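PDB 5KTC: FdhC from Acinetobacter nosocomialis, which probably transfers a 3-hydroxybutanoyl group from coenzyme A to the amino group of a dTDP-linked 3-amino-3,6-dideoxy-D-galactose. Local coordinates for residues M146-I151 with Y160-S165. Sequence-based numbering, arbitrary orientation.
Sequences MGAQKI and YIFPKS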
ATOM      1  N   MET A 146       3.835  13.453   1.325  1.00 17.99           N
ATOM      2  CA  MET A 146       2.390  13.273   1.048  1.00 18.51           C
ATOM      3  C   MET A 146       1.493  13.798   2.193  1.00 18.90           C
ATOM      4  O   MET A 146       0.297  13.947   2.014  1.00 18.16           O
ATOM      5  CB  MET A 146       2.090  11.776   0.815  1.00 19.30           C
ATOM      6  CG  MET A 146       0.708  11.469   0.271  1.00 18.65           C
ATOM      7  SD  MET A 146       0.604   9.740  -0.276  1.00 19.83           S
ATOM      8  CE  MET A 146       1.492   9.802  -1.831  1.00 21.93           C
ATOM      9  N   GLY A 147       2.056  13.995   3.387  1.00 19.76           N
ATOM     10  CA  GLY A 147       1.297  14.624   4.517  1.00 20.61           C
ATOM     11  C   GLY A 147       1.086  13.817   5.763  1.00 17.27           C
ATOM     12  O   GLY A 147       0.245  14.176   6.616  1.00 18.72           O
ATOM     13  N   ALA A 148       1.821  12.720   5.892  1.00 16.88           N
ATOM     14  CA  ALA A 148       1.813  11.913   7.107  1.00 16.13           C
ATOM     15  C   ALA A 148       2.389  12.736   8.269  1.00 16.46           C
ATOM     16  O   ALA A 148       3.221  13.589   8.067  1.00 16.55           O
ATOM     17  CB  ALA A 148       2.630  10.652   6.943  1.00 16.10           C
ATOM     18  N   GLN A 149       1.857  12.527   9.442  1.00 18.63           N
ATOM     19  CA  GLN A 149       2.363  13.214  10.600  1.00 20.57           C
ATOM     20  C   GLN A 149       3.172  12.201  11.425  1.00 21.61           C
ATOM     21  O   GLN A 149       2.720  11.158  11.885  1.00 18.78           O
ATOM     22  CB  GLN A 149       1.232  13.897  11.369  1.00 21.41           C
ATOM     23  CG  GLN A 149       1.707  14.949  12.389  1.00 27.81           C
ATOM     24  CD  GLN A 149       0.695  15.262  13.539  1.00 30.23           C
ATOM     25  OE1 GLN A 149       1.096  15.763  14.626  1.00 30.93           O
ATOM     26  NE2 GLN A 149      -0.596  14.942  13.327  1.00 29.17           N
ATOM     27  N   LYS A 150       4.420  12.580  11.603  1.00 31.91           N
ATOM     28  CA  LYS A 150       5.357  11.923  12.456  1.00 35.83           C
ATOM     29  C   LYS A 150       4.798  12.121  13.840  1.00 36.41           C
ATOM     30  O   LYS A 150       4.774  13.262  14.320  1.00 40.07           O
ATOM     31  CB  LYS A 150       6.712  12.659  12.201  1.00 45.52           C
ATOM     32  CG  LYS A 150       7.969  12.050  12.791  1.00 52.41           C
ATOM     33  CD  LYS A 150       9.256  12.432  12.018  1.00 54.18           C
ATOM     34  CE  LYS A 150      10.467  11.920  12.837  1.00 62.56           C
ATOM     35  NZ  LYS A 150      11.881  12.205  12.420  1.00 60.89           N
ATOM     36  N   ILE A 151       4.190  11.084  14.409  1.00 32.26           N
ATOM     37  CA  ILE A 151       3.763  11.109  15.782  1.00 34.52           C
ATOM     38  C   ILE A 151       5.023  10.977  16.676  1.00 34.94           C
ATOM     39  O   ILE A 151       5.258  11.826  17.554  1.00 30.76           O
ATOM     40  CB  ILE A 151       3.005   9.867  16.276  1.00 34.47           C
ATOM     41  CG1 ILE A 151       1.589   9.737  15.830  1.00 37.95           C
ATOM     42  CG2 ILE A 151       2.923   9.837  17.809  1.00 39.46           C
ATOM     43  CD1 ILE A 151       1.225   8.231  15.916  1.00 41.33           C
ATOM     44  N   TYR A 160       3.773   6.823  12.283  1.00 16.30           N
ATOM     45  CA  TYR A 160       3.064   7.889  11.612  1.00 14.68           C
ATOM     46  C   TYR A 160       1.575   7.669  11.694  1.00 13.48           C
ATOM     47  O   TYR A 160       1.119   6.542  11.803  1.00 12.67           O
ATOM     48  CB  TYR A 160       3.447   7.922  10.114  1.00 16.42           C
ATOM     49  CG  TYR A 160       4.875   8.291   9.841  1.00 16.03           C
ATOM     50  CD1 TYR A 160       5.872   7.326   9.756  1.00 15.52           C
ATOM     51  CD2 TYR A 160       5.223   9.615   9.640  1.00 17.87           C
ATOM     52  CE1 TYR A 160       7.196   7.704   9.548  1.00 15.24           C
ATOM     53  CE2 TYR A 160       6.522   9.977   9.367  1.00 17.47           C
ATOM     54  CZ  TYR A 160       7.500   9.008   9.328  1.00 17.25           C
ATOM     55  OH  TYR A 160       8.776   9.427   9.081  1.00 18.56           O
ATOM     56  N   ILE A 161       0.845   8.758  11.507  1.00 14.77           N
ATOM     57  CA  ILE A 161      -0.559   8.680  11.156  1.00 16.01           C
ATOM     58  C   ILE A 161      -0.848   9.564   9.922  1.00 15.66           C
ATOM     59  O   ILE A 161      -0.170  10.549   9.632  1.00 14.63           O
ATOM     60  CB  ILE A 161      -1.582   9.023  12.260  1.00 18.72           C
ATOM     61  CG1 ILE A 161      -1.707  10.483  12.457  1.00 20.01           C
ATOM     62  CG2 ILE A 161      -1.272   8.330  13.583  1.00 19.27           C
ATOM     63  CD1 ILE A 161      -0.451  11.144  12.851  1.00 21.76           C
ATOM     64  N   PHE A 162      -1.905   9.195   9.217  1.00 15.46           N
ATOM     65  CA  PHE A 162      -2.288   9.925   7.983  1.00 14.53           C
ATOM     66  C   PHE A 162      -3.804  10.172   8.106  1.00 14.52           C
ATOM     67  O   PHE A 162      -4.564   9.253   8.269  1.00 12.56           O
ATOM     68  CB  PHE A 162      -1.857   9.139   6.735  1.00 15.00           C
ATOM     69  CG  PHE A 162      -2.011   9.921   5.466  1.00 15.58           C
ATOM     70  CD1 PHE A 162      -3.234  10.029   4.850  1.00 14.36           C
ATOM     71  CD2 PHE A 162      -0.928  10.591   4.918  1.00 17.07           C
ATOM     72  CE1 PHE A 162      -3.414  10.827   3.741  1.00 16.04           C
ATOM     73  CE2 PHE A 162      -1.113  11.387   3.803  1.00 16.73           C
ATOM     74  CZ  PHE A 162      -2.350  11.485   3.211  1.00 15.89           C
ATOM     75  N   PRO A 163      -4.219  11.423   8.217  1.00 14.30           N
ATOM     76  CA  PRO A 163      -5.636  11.672   8.494  1.00 16.18           C
ATOM     77  C   PRO A 163      -6.466  11.681   7.206  1.00 16.14           C
ATOM     78  O   PRO A 163      -5.942  12.065   6.151  1.00 14.15           O
ATOM     79  CB  PRO A 163      -5.621  13.091   9.099  1.00 16.27           C
ATOM     80  CG  PRO A 163      -4.501  13.724   8.440  1.00 16.09           C
ATOM     81  CD  PRO A 163      -3.434  12.642   8.272  1.00 16.72           C
ATOM     82  N   LYS A 164      -7.735  11.283   7.327  1.00 18.40           N
ATOM     83  CA  LYS A 164      -8.703  11.285   6.210  1.00 20.65           C
ATOM     84  C   LYS A 164      -8.758  12.674   5.553  1.00 18.93           C
ATOM     85  O   LYS A 164      -8.873  12.776   4.380  1.00 18.68           O
ATOM     86  CB  LYS A 164     -10.092  10.855   6.703  1.00 21.52           C
ATOM     87  CG  LYS A 164     -11.145  10.810   5.633  1.00 26.06           C
ATOM     88  CD  LYS A 164     -12.466  10.193   6.055  1.00 28.77           C
ATOM     89  CE  LYS A 164     -13.299   9.917   4.809  1.00 34.92           C
ATOM     90  NZ  LYS A 164     -14.694   9.565   5.212  1.00 37.65           N
ATOM     91  N   SER A 165      -8.695  13.710   6.360  1.00 19.45           N
ATOM     92  CA  SER A 165      -8.660  15.102   5.895  1.00 21.38           C
ATOM     93  C   SER A 165      -7.532  15.407   4.904  1.00 20.59           C
ATOM     94  O   SER A 165      -7.717  16.148   3.934  1.00 19.42           O
ATOM     95  CB  SER A 165      -8.599  16.065   7.082  1.00 22.96           C
ATOM     96  OG  SER A 165      -7.340  16.029   7.697  1.00 23.63           O
TER
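Phe-162 has CG anti to its backbone N (chi1 -171°), and its ring atom CE2 meets Met-146 O, lying at the ring edge, at 3.4 Å, at the end of helix 137-146; that same carbonyl accepts a hydrogen bond from Asn-170 ND2. The Met-146 and Phe-162 side chains cross at about a right angle, with Met-146 SD 5.5 Å from the Phe-162 ring centroid in an oblique Met-aromatic contact; the Met-146 side chain also lies close to the bound coenzyme A. Gly-147, at positive phi, closes helix 137-146 with a Schellman motif, and Ala-148 then sets CB 3.9 Å from Tyr-160 CD2. Two backbone bonds join Gln-149 and Ile-161: Gln-149 N to Ile-161 O is 2.8 Å and almost straight, Ile-161 N to Gln-149 O 3.1 Å. On the Gln-149 face, Ile-161 has CG1 between its backbone N and carbonyl carbon (chi1 78°); from there CD1 lies 3.6 Å from Gln-149 CB. Ile-161 CG2 presses tightly on Ile-151 CD1 at 3.4 Å. On the other face, Tyr-160 CD2 approaches Lys-150 CA obliquely at 3.6 Å, while Tyr-160 OH is hydrogen-bonded to His-140 ND1. All this belongs to the antiparallel beta hairpin of strands 149-153 and 157-163 at the edge of the GNAT-fold sheet.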